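Local coordinates for uncharacterized protein (Archaeoglobus fulgidus, PDB 3LOT), which probably uses a bound zinc ion to cleave 3-keto-5-aminohexanoate or a related beta-keto acid, as a TIM-barrel member of its enzyme family, at residues V49-R54 with E66-I71; I83-G88 with L107-A112; N167-E172 with G305-E310; E37-A42 with K76-V81. All coordinates share one frame; numbering follows the deposited sequence. Where two conformers were deposited one is given.

Interaction 1 of 4, residues V49-R54 with E66-I71; sequences VHIHAR and EVFRYI. With ZN (zinc ion), chain P.
Ala53 presses its methyl group into a shallow hollow of helix 65-78 lined by Val67, Phe68 and Ile71. The methyl lies over one face of the phenyl ring, with Ala53 CB 4.0 Å from the centroid of Phe68 and displaced toward the rim, a CH-pi contact. CG1 of Val67 bounds another side of the hollow, 3.8 Å from Ala53 CB. A side chain as small as alanine suits this place because the ring reaches the strand itself: Phe68 CZ is 3.6 Å from Ala53 N. At the ring edge, and in its plane, Phe68 CE1 meets Ile51 O at 3.5 Å, turning its weakly positive rim toward the oxygen. Ile51 is the second bump. Its CG2 branch, anti to the backbone N, touches Ile71 CG2 at 3.8 Å, and the two side chains cross obliquely.

His52, between the two bumps, points away from the helix; its NE2, that of His50 and Glu262 all bind the zinc ion. Strand 48-54 thus has a metal-binding side and a greasy one. Behind the greasy side, Ile71 also packs on Ile34 of helix 31-43, while Phe68 reaches Leu107 of helix 103-107 and Val85 of strand 82-85.

Interaction 2 of 4, residues I83-G88 with L107-A112; sequences INVTTG and LKPEIA
Val85 and Ile111 join two neighbouring parallel strands by a backbone hydrogen bond, Val85 N to Ile111 O at 3.3 Å, nearly straight at 161°. The same oxygen receives a C-H...O contact from Asn84 CA at 3.4 Å. Packing is tight here. Ala112 CA comes to 3.1 Å from Val85 O, an approach that suits a residue with only a methyl group. On the same sheet face as Ala112, Val85 CG2 meets Pro109 CB at 3.9 Å in one of the two conformers of Val85, so this contact is less certain. On the other face Asn84 CB rests 3.8 Å from Ile111 CG2. The amide carbon of Asn84 is anti to the backbone N (chi1 178°), and beyond it OD1 accepts a hydrogen bond from His50 ND1. Asn84 is therefore a second-shell residue that helps orient a zinc ligand.

The contact is looser where the strands begin, and water takes the place of direct pairing. One water donates a hydrogen bond to Ile83 O (2.7 Å) and accepts one from Glu110 N (2.9 Å). A second accepts from Ile83 N and donates to Glu110 OE1, 2.8 Å away. Glutamate suits this wet end, since its carboxylate also bridges to Arg301 and accepts from Gly308 N.

Two parallel strands, 82-85 and 111-115, with helices 97-100 and 103-107 in the connection between them, form a beta-alpha-beta crossover, the repeating step of a TIM barrel.

Interaction 3 of 4, residues N167-E172 with G305-E310; sequences NDTKPE and GLKGKE
Lys307 brings its ammonium group to two successive carbonyls of the turn at Asn167 and Asp168. Its NZ donates a hydrogen bond to Asp168 O (3.1 Å), from above the carbonyl plane (61° out of it), and a weak one to Asn167 O (2.9 Å). A third carbonyl, Lys108 O, also accepts from it. CG of Lys307 sits between its backbone N and carbonyl carbon, the crowded position (chi1 72°), and from there the chain runs extended. Its methylenes pass obliquely by Asp168, with Lys307 CD 3.4 Å from Asp168 OD2. The charges themselves stay 4.6 Å apart between OD2 of Asp168 and NZ of Lys307, so any attraction is probably modest. A methionine in place of Lys307 would probably leave the carbonyls of Asn167, Asp168 and Lys108 without their shared donor and loosen the tie to the C-terminal loop.

Beside this polar grip is an apolar one: Leu306 CD2 lies against the aliphatic stem of Lys170, 3.8 Å from its CB, the side chains crossing at about a right angle. The Lys170 ammonium group turns to Pro196 O.

Further out, the Asn167-Asp168 turn is set by a Schellman motif that ends helix 154-166, with Asp168 at positive phi as its C-prime residue. Thr169 ties the turn to Pro109 O, and Gly308 N bonds to Glu110 OE2. The loop that follows helix 297-304 thus lies across the start of strand 170-175, next to strand 111-115.

Interaction 4 of 4, residues E37-A42 with K76-V81; sequences EAVKAA and KKQSDV
Two outer helices of the TIM barrel, 31-43 and 65-78, meet where Val39 and Ala42 of the first face Gln78 at the end of the second and Ser79 and Val81 in the turn that follows. Both methyls of Val39 lie against Gln78, with CG2 of the valine 3.8 Å from Gln78 CB and CG1, anti to the backbone N (chi1 177°), 3.6 Å from Gln78 OE1. The two side chains cross at about a right angle. Glutamine suits this exposed rim because its CB and the flank of its amide can rest on the valine while NE2 turns to a bond with Glu36 of helix 31-43. An alanine in place of Val39 would probably open a gap beside Gln78 and give its side chain more freedom to move.

One turn further along, Ala42 is small enough to let the chain after the helix come near. Its CB is 3.8 Å from Val81 CB and 3.7 Å from Ser79 OG. That hydroxyl is already engaged, accepting from Val81 N at 3.0 Å with an angle of 164°. This closes an ST turn, which suits serine and helps place Val81 against Ala42.

Deeper in, Val81 and Ala38 both also touch Ile75. The turn leads directly into strand 82-85, so the contact is the side-by-side packing of successive helices expected around an alpha/beta barrel, made just as the chain turns back inward.

How the interactions relate
Interactions 1 and 2 are buried in the barrel, whereas interactions 3 and 4 lie farther out and are partly exposed. Interactions 1 and 2 adjoin through strands 48-54 and 82-85, neighbours in the sheet, and both lie beside the zinc site. Interactions 1 and 4 share helix 65-78: one turns it against a strand, the other against helix 31-43. Strand 111-115 of interaction 2 borders strand 170-175 of interaction 3. Chemistry follows place: hydrophobic packing in interaction 1, backbone pairing plus ordered water in interaction 2, lysine-to-carbonyl bonds in interaction 3, and small apolar groups at a polar rim in interaction 4. A salt bridge between Glu310 and Lys76 links the outer pair.

Interaction 1 of 4, residues V49-R54 with E66-I71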
loop_
_atom_site.group_PDB
_atom_site.type_symbol
_atom_site.label_atom_id
_atom_site.label_comp_id
_atom_site.label_asym_id
_atom_site.label_seq_id
_atom_site.Cartn_x
_atom_site.Cartn_y
_atom_site.Cartn_z
ATOM N N VAL D 49 17.740 -26.224 8.119
ATOM C CA VAL D 49 17.750 -25.951 9.531
ATOM C C VAL D 49 18.688 -24.785 9.829
ATOM O O VAL D 49 19.776 -24.656 9.238
ATOM C CB VAL D 49 18.126 -27.188 10.380
ATOM C CG1 VAL D 49 17.069 -28.212 10.251
ATOM C CG2 VAL D 49 19.488 -27.748 10.047
ATOM N N HIS D 50 18.259 -23.946 10.761
ATOM C CA HIS D 50 19.046 -22.801 11.174
ATOM C C HIS D 50 19.594 -22.995 12.584
ATOM O O HIS D 50 18.834 -23.220 13.488
ATOM C CB HIS D 50 18.194 -21.556 11.067
ATOM C CG HIS D 50 18.900 -20.329 11.482
ATOM N ND1 HIS D 50 20.050 -19.888 10.863
ATOM C CD2 HIS D 50 18.645 -19.454 12.486
ATOM C CE1 HIS D 50 20.455 -18.780 11.453
ATOM N NE2 HIS D 50 19.607 -18.484 12.417
ATOM N N ILE D 51 20.923 -22.932 12.719
ATOM C CA ILE D 51 21.638 -23.373 13.926
ATOM C C ILE D 51 22.344 -22.218 14.673
ATOM O O ILE D 51 23.094 -21.441 14.058
ATOM C CB ILE D 51 22.690 -24.490 13.580
ATOM C CG1 ILE D 51 21.992 -25.741 12.977
ATOM C CG2 ILE D 51 23.565 -24.864 14.803
ATOM C CD1 ILE D 51 20.820 -26.328 13.781
ATOM N N HIS D 52 22.033 -22.088 15.961
ATOM C CA HIS D 52 22.875 -21.410 16.951
ATOM C C HIS D 52 23.507 -22.430 17.918
ATOM O O HIS D 52 22.989 -23.526 18.109
ATOM C CB HIS D 52 22.066 -20.473 17.838
ATOM C CG HIS D 52 21.501 -19.271 17.142
ATOM N ND1 HIS D 52 21.687 -17.982 17.615
ATOM C CD2 HIS D 52 20.725 -19.160 16.040
ATOM C CE1 HIS D 52 21.073 -17.134 16.814
ATOM N NE2 HIS D 52 20.492 -17.822 15.850
ATOM N N ALA D 53 24.596 -22.020 18.561
ATOM C CA ALA D 53 25.194 -22.781 19.658
ATOM C C ALA D 53 24.732 -22.200 21.003
ATOM O O ALA D 53 24.459 -21.001 21.120
ATOM C CB ALA D 53 26.712 -22.711 19.556
ATOM N N ARG D 54 24.698 -23.066 22.010
ATOM C CA ARG D 54 24.450 -22.715 23.387
ATOM C C ARG D 54 25.415 -23.525 24.260
ATOM O O ARG D 54 25.696 -24.699 23.992
ATOM C CB ARG D 54 23.042 -23.095 23.784
ATOM C CG ARG D 54 21.994 -22.199 23.198
ATOM C CD ARG D 54 20.659 -22.669 23.595
ATOM N NE ARG D 54 19.603 -21.794 23.090
ATOM C CZ ARG D 54 19.224 -20.631 23.620
ATOM N NH1 ARG D 54 19.822 -20.085 24.671
ATOM N NH2 ARG D 54 18.267 -19.956 23.038
ATOM N N GLU D 66 33.965 -24.373 18.019
ATOM C CA GLU D 66 34.049 -25.810 18.263
ATOM C C GLU D 66 32.710 -26.451 18.610
ATOM O O GLU D 66 32.485 -27.626 18.259
ATOM C CB GLU D 66 35.104 -26.160 19.294
ATOM C CG GLU D 66 36.561 -25.972 18.755
ATOM C CD GLU D 66 36.721 -25.890 17.204
ATOM O OE1 GLU D 66 36.280 -26.815 16.461
ATOM O OE2 GLU D 66 37.344 -24.888 16.744
ATOM N N VAL D 67 31.825 -25.674 19.226
ATOM C CA VAL D 67 30.474 -26.154 19.517
ATOM C C VAL D 67 29.650 -26.183 18.233
ATOM O O VAL D 67 28.984 -27.180 17.898
ATOM C CB VAL D 67 29.783 -25.299 20.637
ATOM C CG1 VAL D 67 28.363 -25.798 20.920
ATOM C CG2 VAL D 67 30.652 -25.342 21.956
ATOM N N PHE D 68 29.703 -25.100 17.482
ATOM C CA PHE D 68 29.223 -25.187 16.092
ATOM C C PHE D 68 29.761 -26.374 15.309
ATOM O O PHE D 68 29.003 -27.049 14.599
ATOM C CB PHE D 68 29.545 -23.927 15.316
ATOM C CG PHE D 68 28.590 -22.820 15.570
ATOM C CD1 PHE D 68 27.334 -22.835 14.971
ATOM C CD2 PHE D 68 28.940 -21.762 16.387
ATOM C CE1 PHE D 68 26.433 -21.814 15.169
ATOM C CE2 PHE D 68 28.065 -20.726 16.596
ATOM C CZ PHE D 68 26.790 -20.745 15.985
ATOM N N ARG D 69 31.062 -26.603 15.395
ATOM C CA ARG D 69 31.673 -27.644 14.566
ATOM C C ARG D 69 31.073 -28.998 14.942
ATOM O O ARG D 69 30.698 -29.793 14.059
ATOM C CB ARG D 69 33.186 -27.657 14.657
ATOM C CG ARG D 69 33.801 -28.588 13.595
ATOM C CD ARG D 69 35.277 -28.689 13.687
ATOM N NE ARG D 69 35.944 -27.404 13.864
ATOM C CZ ARG D 69 36.237 -26.549 12.890
ATOM N NH1 ARG D 69 35.895 -26.796 11.619
ATOM N NH2 ARG D 69 36.878 -25.420 13.186
ATOM N N TYR D 70 30.946 -29.229 16.244
ATOM C CA TYR D 70 30.355 -30.457 16.736
ATOM C C TYR D 70 28.916 -30.629 16.266
ATOM O O TYR D 70 28.574 -31.680 15.725
ATOM C CB TYR D 70 30.455 -30.532 18.268
ATOM C CG TYR D 70 29.790 -31.734 18.863
ATOM C CD1 TYR D 70 30.481 -32.951 19.016
ATOM C CD2 TYR D 70 28.478 -31.663 19.283
ATOM C CE1 TYR D 70 29.840 -34.069 19.581
ATOM C CE2 TYR D 70 27.836 -32.737 19.814
ATOM C CZ TYR D 70 28.497 -33.947 19.957
ATOM O OH TYR D 70 27.815 -35.002 20.528
ATOM N N ILE D 71 28.079 -29.621 16.499
ATOM C CA ILE D 71 26.661 -29.671 16.132
ATOM C C ILE D 71 26.465 -29.933 14.632
ATOM O O ILE D 71 25.723 -30.834 14.218
ATOM C CB ILE D 71 25.936 -28.364 16.496
ATOM C CG1 ILE D 71 25.942 -28.174 18.013
ATOM C CG2 ILE D 71 24.511 -28.383 15.993
ATOM C CD1 ILE D 71 25.386 -26.867 18.486
HETATM ZN ZN ZN P . 18.988 -17.030 14.265
#

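Interaction 2 of 4, residues I83-G88 with L107-A112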
loop_
_atom_site.group_PDB
_atom_site.type_symbol
_atom_site.label_atom_id
_atom_site.label_comp_id
_atom_site.label_asym_id
_atom_site.label_seq_id
_atom_site.Cartn_x
_atom_site.Cartn_y
_atom_site.Cartn_z
ATOM N N ILE D 83 22.379 -27.014 6.288
ATOM C CA ILE D 83 22.715 -26.500 7.614
ATOM C C ILE D 83 23.115 -25.036 7.486
ATOM O O ILE D 83 24.199 -24.685 6.942
ATOM C CB ILE D 83 23.860 -27.317 8.273
ATOM C CG1 ILE D 83 23.482 -28.823 8.362
ATOM C CG2 ILE D 83 24.200 -26.658 9.620
ATOM C CD1 ILE D 83 24.650 -29.793 8.631
ATOM N N ASN D 84 22.194 -24.181 7.885
ATOM C CA ASN D 84 22.362 -22.719 7.855
ATOM C C ASN D 84 22.852 -22.278 9.232
ATOM O O ASN D 84 22.144 -22.483 10.225
ATOM C CB ASN D 84 20.981 -22.096 7.547
ATOM C CG ASN D 84 20.980 -20.549 7.529
ATOM O OD1 ASN D 84 21.614 -19.919 8.360
ATOM N ND2 ASN D 84 20.191 -19.945 6.614
ATOM N N VAL D 85 24.013 -21.629 9.270
ATOM C CA VAL D 85 24.640 -21.190 10.518
ATOM C C VAL D 85 24.418 -19.681 10.776
ATOM O O VAL D 85 24.473 -18.873 9.858
ATOM C CB VAL D 85 26.143 -21.489 10.443
ATOM C CG1 VAL D 85 26.822 -21.156 11.740
ATOM C CG2 VAL D 85 26.334 -22.947 10.078
ATOM N N THR D 86 24.182 -19.303 12.026
ATOM C CA THR D 86 24.057 -17.899 12.354
ATOM C C THR D 86 25.432 -17.241 12.441
ATOM O O THR D 86 26.425 -17.840 12.850
ATOM C CB THR D 86 23.347 -17.695 13.670
ATOM O OG1 THR D 86 23.057 -16.304 13.830
ATOM C CG2 THR D 86 24.246 -18.177 14.836
ATOM N N THR D 87 25.483 -16.005 11.987
ATOM C CA THR D 87 26.537 -15.078 12.354
ATOM C C THR D 87 25.928 -13.917 13.133
ATOM O O THR D 87 26.634 -12.960 13.430
ATOM C CB THR D 87 27.301 -14.495 11.119
ATOM O OG1 THR D 87 26.457 -13.602 10.389
ATOM C CG2 THR D 87 27.769 -15.587 10.203
ATOM N N GLY D 88 24.630 -14.000 13.445
ATOM C CA GLY D 88 23.931 -12.985 14.263
ATOM C C GLY D 88 23.954 -13.330 15.752
ATOM O O GLY D 88 24.028 -12.442 16.611
ATOM N N LEU D 107 33.954 -23.183 9.451
ATOM C CA LEU D 107 33.068 -24.257 8.984
ATOM C C LEU D 107 32.782 -24.252 7.482
ATOM O O LEU D 107 32.364 -25.274 6.948
ATOM C CB LEU D 107 31.729 -24.277 9.758
ATOM C CG LEU D 107 31.686 -24.987 11.127
ATOM C CD1 LEU D 107 32.616 -24.366 12.070
ATOM C CD2 LEU D 107 30.283 -24.993 11.680
ATOM N N LYS D 108 32.985 -23.130 6.810
ATOM C CA LYS D 108 32.609 -22.980 5.390
ATOM C C LYS D 108 31.256 -23.598 5.063
ATOM O O LYS D 108 31.153 -24.508 4.255
ATOM C CB LYS D 108 33.716 -23.562 4.497
ATOM C CG LYS D 108 35.074 -22.975 4.744
ATOM C CD LYS D 108 36.117 -23.676 3.905
ATOM C CE LYS D 108 37.344 -22.860 3.680
ATOM N NZ LYS D 108 37.899 -22.314 4.945
ATOM N N PRO D 109 30.189 -23.125 5.731
ATOM C CA PRO D 109 28.887 -23.693 5.496
ATOM C C PRO D 109 28.338 -23.285 4.134
ATOM O O PRO D 109 28.834 -22.340 3.505
ATOM C CB PRO D 109 28.008 -23.067 6.612
ATOM C CG PRO D 109 28.679 -21.755 6.916
ATOM C CD PRO D 109 30.154 -21.992 6.678
ATOM N N GLU D 110 27.310 -23.998 3.702
ATOM C CA GLU D 110 26.637 -23.708 2.445
ATOM C C GLU D 110 25.916 -22.368 2.468
ATOM O O GLU D 110 25.822 -21.702 1.443
ATOM C CB GLU D 110 25.614 -24.795 2.108
ATOM C CG GLU D 110 26.190 -26.219 1.821
ATOM C CD GLU D 110 25.125 -27.156 1.290
ATOM O OE1 GLU D 110 24.417 -27.781 2.115
ATOM O OE2 GLU D 110 24.958 -27.263 0.057
ATOM N N ILE D 111 25.341 -22.023 3.613
ATOM C CA ILE D 111 24.569 -20.794 3.753
ATOM C C ILE D 111 24.710 -20.369 5.227
ATOM O O ILE D 111 24.877 -21.220 6.133
ATOM C CB ILE D 111 23.098 -21.042 3.279
ATOM C CG1 ILE D 111 22.237 -19.773 3.359
ATOM C CG2 ILE D 111 22.425 -22.230 4.071
ATOM C CD1 ILE D 111 21.060 -19.825 2.462
ATOM N N ALA D 112 24.730 -19.071 5.467
ATOM C CA ALA D 112 24.783 -18.539 6.822
ATOM C C ALA D 112 24.081 -17.183 6.888
ATOM O O ALA D 112 23.908 -16.524 5.861
ATOM C CB ALA D 112 26.172 -18.426 7.323
HETATM O O HOH W 1 26.260 -25.868 5.694
HETATM O O HOH W 2 24.792 -28.091 4.895
#

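Interaction 3 of 4, residues N167-E172 with G305-E310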
loop_
_atom_site.group_PDB
_atom_site.type_symbol
_atom_site.label_atom_id
_atom_site.label_comp_id
_atom_site.label_asym_id
_atom_site.label_seq_id
_atom_site.Cartn_x
_atom_site.Cartn_y
_atom_site.Cartn_z
ATOM N N ASN D 167 34.785 -18.167 1.378
ATOM C CA ASN D 167 34.514 -19.502 1.882
ATOM C C ASN D 167 33.336 -20.139 1.163
ATOM O O ASN D 167 32.807 -21.179 1.610
ATOM C CB ASN D 167 34.260 -19.433 3.393
ATOM C CG ASN D 167 35.480 -18.959 4.153
ATOM O OD1 ASN D 167 36.428 -19.738 4.338
ATOM N ND2 ASN D 167 35.467 -17.695 4.612
ATOM N N ASP D 168 32.935 -19.527 0.043
ATOM C CA ASP D 168 31.921 -20.090 -0.822
ATOM C C ASP D 168 30.676 -20.350 0.022
ATOM O O ASP D 168 30.080 -21.431 -0.024
ATOM C CB ASP D 168 32.467 -21.373 -1.452
ATOM C CG ASP D 168 31.650 -21.844 -2.626
ATOM O OD1 ASP D 168 30.789 -21.085 -3.069
ATOM O OD2 ASP D 168 31.850 -22.992 -3.112
ATOM N N THR D 169 30.291 -19.353 0.816
ATOM C CA THR D 169 29.078 -19.436 1.638
ATOM C C THR D 169 28.035 -18.454 1.117
ATOM O O THR D 169 28.347 -17.299 0.858
ATOM C CB THR D 169 29.391 -19.135 3.100
ATOM O OG1 THR D 169 30.365 -20.059 3.600
ATOM C CG2 THR D 169 28.113 -19.212 3.974
ATOM N N LYS D 170 26.794 -18.905 0.952
ATOM C CA LYS D 170 25.745 -18.024 0.477
ATOM C C LYS D 170 25.208 -17.192 1.632
ATOM O O LYS D 170 24.858 -17.737 2.681
ATOM C CB LYS D 170 24.564 -18.760 -0.125
ATOM C CG LYS D 170 23.608 -17.772 -0.808
ATOM C CD LYS D 170 22.537 -18.421 -1.618
ATOM C CE LYS D 170 21.628 -17.368 -2.345
ATOM N NZ LYS D 170 22.322 -16.688 -3.459
ATOM N N PRO D 171 25.096 -15.874 1.424
ATOM C CA PRO D 171 24.441 -15.039 2.405
ATOM C C PRO D 171 22.923 -15.182 2.401
ATOM O O PRO D 171 22.262 -15.124 1.361
ATOM C CB PRO D 171 24.838 -13.609 1.970
ATOM C CG PRO D 171 25.923 -13.787 1.001
ATOM C CD PRO D 171 25.720 -15.070 0.361
ATOM N N GLU D 172 22.370 -15.348 3.587
ATOM C CA GLU D 172 20.944 -15.209 3.777
ATOM C C GLU D 172 20.778 -13.902 4.518
ATOM O O GLU D 172 21.189 -13.799 5.665
ATOM C CB GLU D 172 20.389 -16.347 4.604
ATOM C CG GLU D 172 18.895 -16.198 4.850
ATOM C CD GLU D 172 18.283 -17.367 5.555
ATOM O OE1 GLU D 172 18.360 -17.396 6.786
ATOM O OE2 GLU D 172 17.652 -18.199 4.891
ATOM N N GLY D 305 21.062 -22.212 -5.189
ATOM C CA GLY D 305 22.412 -22.324 -5.781
ATOM C C GLY D 305 23.522 -22.625 -4.784
ATOM O O GLY D 305 24.554 -21.978 -4.790
ATOM N N LEU D 306 23.294 -23.608 -3.911
ATOM C CA LEU D 306 24.214 -23.908 -2.821
ATOM C C LEU D 306 25.266 -24.903 -3.258
ATOM O O LEU D 306 25.055 -25.635 -4.216
ATOM C CB LEU D 306 23.457 -24.434 -1.607
ATOM C CG LEU D 306 22.408 -23.481 -1.036
ATOM C CD1 LEU D 306 21.852 -24.039 0.293
ATOM C CD2 LEU D 306 23.113 -22.131 -0.899
ATOM N N LYS D 307 26.380 -24.960 -2.543
ATOM C CA LYS D 307 27.561 -25.691 -3.059
ATOM C C LYS D 307 27.517 -27.209 -2.925
ATOM O O LYS D 307 28.201 -27.945 -3.702
ATOM C CB LYS D 307 28.841 -25.130 -2.469
ATOM C CG LYS D 307 29.113 -25.417 -0.994
ATOM C CD LYS D 307 30.239 -24.562 -0.505
ATOM C CE LYS D 307 30.372 -24.586 1.002
ATOM N NZ LYS D 307 31.524 -23.774 1.443
ATOM N N GLY D 308 26.723 -27.705 -1.985
ATOM C CA GLY D 308 26.622 -29.155 -1.772
ATOM C C GLY D 308 26.957 -29.573 -0.353
ATOM O O GLY D 308 27.792 -28.952 0.313
ATOM N N LYS D 309 26.328 -30.656 0.101
ATOM C CA LYS D 309 26.399 -31.067 1.531
ATOM C C LYS D 309 27.799 -31.435 1.962
ATOM O O LYS D 309 28.185 -31.246 3.122
ATOM C CB LYS D 309 25.413 -32.233 1.847
ATOM C CG LYS D 309 25.767 -33.612 1.281
ATOM C CD LYS D 309 24.589 -34.599 1.422
ATOM C CE LYS D 309 24.830 -35.911 0.635
ATOM N NZ LYS D 309 23.570 -36.692 0.256
ATOM N N GLU D 310 28.562 -31.967 1.025
ATOM C CA GLU D 310 29.922 -32.414 1.323
ATOM C C GLU D 310 31.023 -31.394 0.999
ATOM O O GLU D 310 32.186 -31.689 1.191
ATOM C CB GLU D 310 30.231 -33.688 0.525
ATOM C CG GLU D 310 29.421 -34.913 0.927
ATOM C CD GLU D 310 29.747 -35.385 2.318
ATOM O OE1 GLU D 310 30.712 -34.889 2.970
ATOM O OE2 GLU D 310 29.002 -36.247 2.779
HETATM O O HOH W 3 23.581 -18.844 -5.417
#

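Interaction 4 of 4, residues E37-A42 with K76-V81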
loop_
_atom_site.group_PDB
_atom_site.type_symbol
_atom_site.label_atom_id
_atom_site.label_comp_id
_atom_site.label_asym_id
_atom_site.label_seq_id
_atom_site.Cartn_x
_atom_site.Cartn_y
_atom_site.Cartn_z
ATOM N N GLU D 37 17.073 -32.367 17.451
ATOM C CA GLU D 37 15.947 -31.566 16.997
ATOM C C GLU D 37 16.101 -31.121 15.560
ATOM O O GLU D 37 15.113 -31.052 14.875
ATOM C CB GLU D 37 15.789 -30.335 17.863
ATOM C CG GLU D 37 15.172 -30.640 19.175
ATOM C CD GLU D 37 13.645 -30.760 19.055
ATOM O OE1 GLU D 37 12.929 -29.693 19.067
ATOM O OE2 GLU D 37 13.199 -31.933 18.955
ATOM N N ALA D 38 17.325 -30.841 15.095
ATOM C CA ALA D 38 17.539 -30.484 13.699
ATOM C C ALA D 38 17.177 -31.683 12.778
ATOM O O ALA D 38 16.532 -31.499 11.746
ATOM C CB ALA D 38 18.972 -30.052 13.472
ATOM N N VAL D 39 17.632 -32.885 13.156
ATOM C CA VAL D 39 17.437 -34.124 12.362
ATOM C C VAL D 39 15.935 -34.460 12.351
ATOM O O VAL D 39 15.332 -34.762 11.296
ATOM C CB VAL D 39 18.336 -35.273 12.863
ATOM C CG1 VAL D 39 18.069 -36.554 12.072
ATOM C CG2 VAL D 39 19.819 -34.870 12.744
ATOM N N LYS D 40 15.295 -34.346 13.506
ATOM C CA LYS D 40 13.843 -34.502 13.549
ATOM C C LYS D 40 13.111 -33.469 12.679
ATOM O O LYS D 40 12.140 -33.807 12.032
ATOM C CB LYS D 40 13.335 -34.451 14.983
ATOM C CG LYS D 40 13.773 -35.717 15.770
ATOM C CD LYS D 40 13.430 -35.680 17.247
ATOM C CE LYS D 40 14.378 -36.618 18.039
ATOM N NZ LYS D 40 14.036 -36.706 19.482
ATOM N N ALA D 41 13.571 -32.225 12.666
ATOM C CA ALA D 41 12.917 -31.194 11.871
ATOM C C ALA D 41 13.017 -31.475 10.358
ATOM O O ALA D 41 12.023 -31.352 9.598
ATOM C CB ALA D 41 13.515 -29.812 12.219
ATOM N N ALA D 42 14.210 -31.915 9.950
ATOM C CA ALA D 42 14.467 -32.361 8.591
ATOM C C ALA D 42 13.540 -33.456 8.159
ATOM O O ALA D 42 12.989 -33.410 7.082
ATOM C CB ALA D 42 15.918 -32.829 8.452
ATOM N N LYS D 76 25.139 -33.497 10.051
ATOM C CA LYS D 76 25.528 -33.992 8.694
ATOM C C LYS D 76 25.693 -35.528 8.631
ATOM O O LYS D 76 25.374 -36.133 7.622
ATOM C CB LYS D 76 26.797 -33.271 8.215
ATOM C CG LYS D 76 27.344 -33.669 6.852
ATOM C CD LYS D 76 28.547 -32.794 6.558
ATOM C CE LYS D 76 29.396 -33.282 5.426
ATOM N NZ LYS D 76 29.998 -34.559 5.812
ATOM N N LYS D 77 26.174 -36.139 9.714
ATOM C CA LYS D 77 26.213 -37.597 9.804
ATOM C C LYS D 77 24.856 -38.254 9.620
ATOM O O LYS D 77 24.770 -39.327 9.036
ATOM C CB LYS D 77 26.741 -38.053 11.159
ATOM C CG LYS D 77 28.234 -38.009 11.262
ATOM C CD LYS D 77 28.662 -38.504 12.642
ATOM C CE LYS D 77 30.076 -38.063 12.935
ATOM N NZ LYS D 77 30.477 -38.515 14.288
ATOM N N GLN D 78 23.812 -37.640 10.165
ATOM C CA GLN D 78 22.476 -38.220 10.140
ATOM C C GLN D 78 21.592 -37.720 8.994
ATOM O O GLN D 78 20.629 -38.398 8.620
ATOM C CB GLN D 78 21.758 -37.930 11.452
ATOM C CG GLN D 78 22.457 -38.525 12.657
ATOM C CD GLN D 78 21.620 -38.355 13.872
ATOM O OE1 GLN D 78 20.454 -38.662 13.849
ATOM N NE2 GLN D 78 22.201 -37.833 14.940
ATOM N N SER D 79 21.888 -36.557 8.424
ATOM C CA SER D 79 20.930 -35.950 7.507
ATOM C C SER D 79 21.592 -35.162 6.401
ATOM O O SER D 79 22.678 -34.614 6.604
ATOM C CB SER D 79 19.990 -35.041 8.318
ATOM O OG SER D 79 19.117 -34.336 7.453
ATOM N N ASP D 80 20.944 -35.110 5.232
ATOM C CA ASP D 80 21.392 -34.254 4.123
ATOM C C ASP D 80 20.794 -32.833 4.166
ATOM O O ASP D 80 20.984 -32.041 3.255
ATOM C CB ASP D 80 21.181 -34.921 2.743
ATOM C CG ASP D 80 19.733 -35.079 2.348
ATOM O OD1 ASP D 80 18.854 -34.929 3.208
ATOM O OD2 ASP D 80 19.463 -35.382 1.144
ATOM N N VAL D 81 20.067 -32.535 5.229
ATOM C CA VAL D 81 19.514 -31.206 5.430
ATOM C C VAL D 81 20.540 -30.110 5.199
ATOM O O VAL D 81 21.731 -30.276 5.526
ATOM C CB VAL D 81 18.930 -31.061 6.865
ATOM C CG1 VAL D 81 20.046 -31.025 7.916
ATOM C CG2 VAL D 81 18.009 -29.828 6.954
#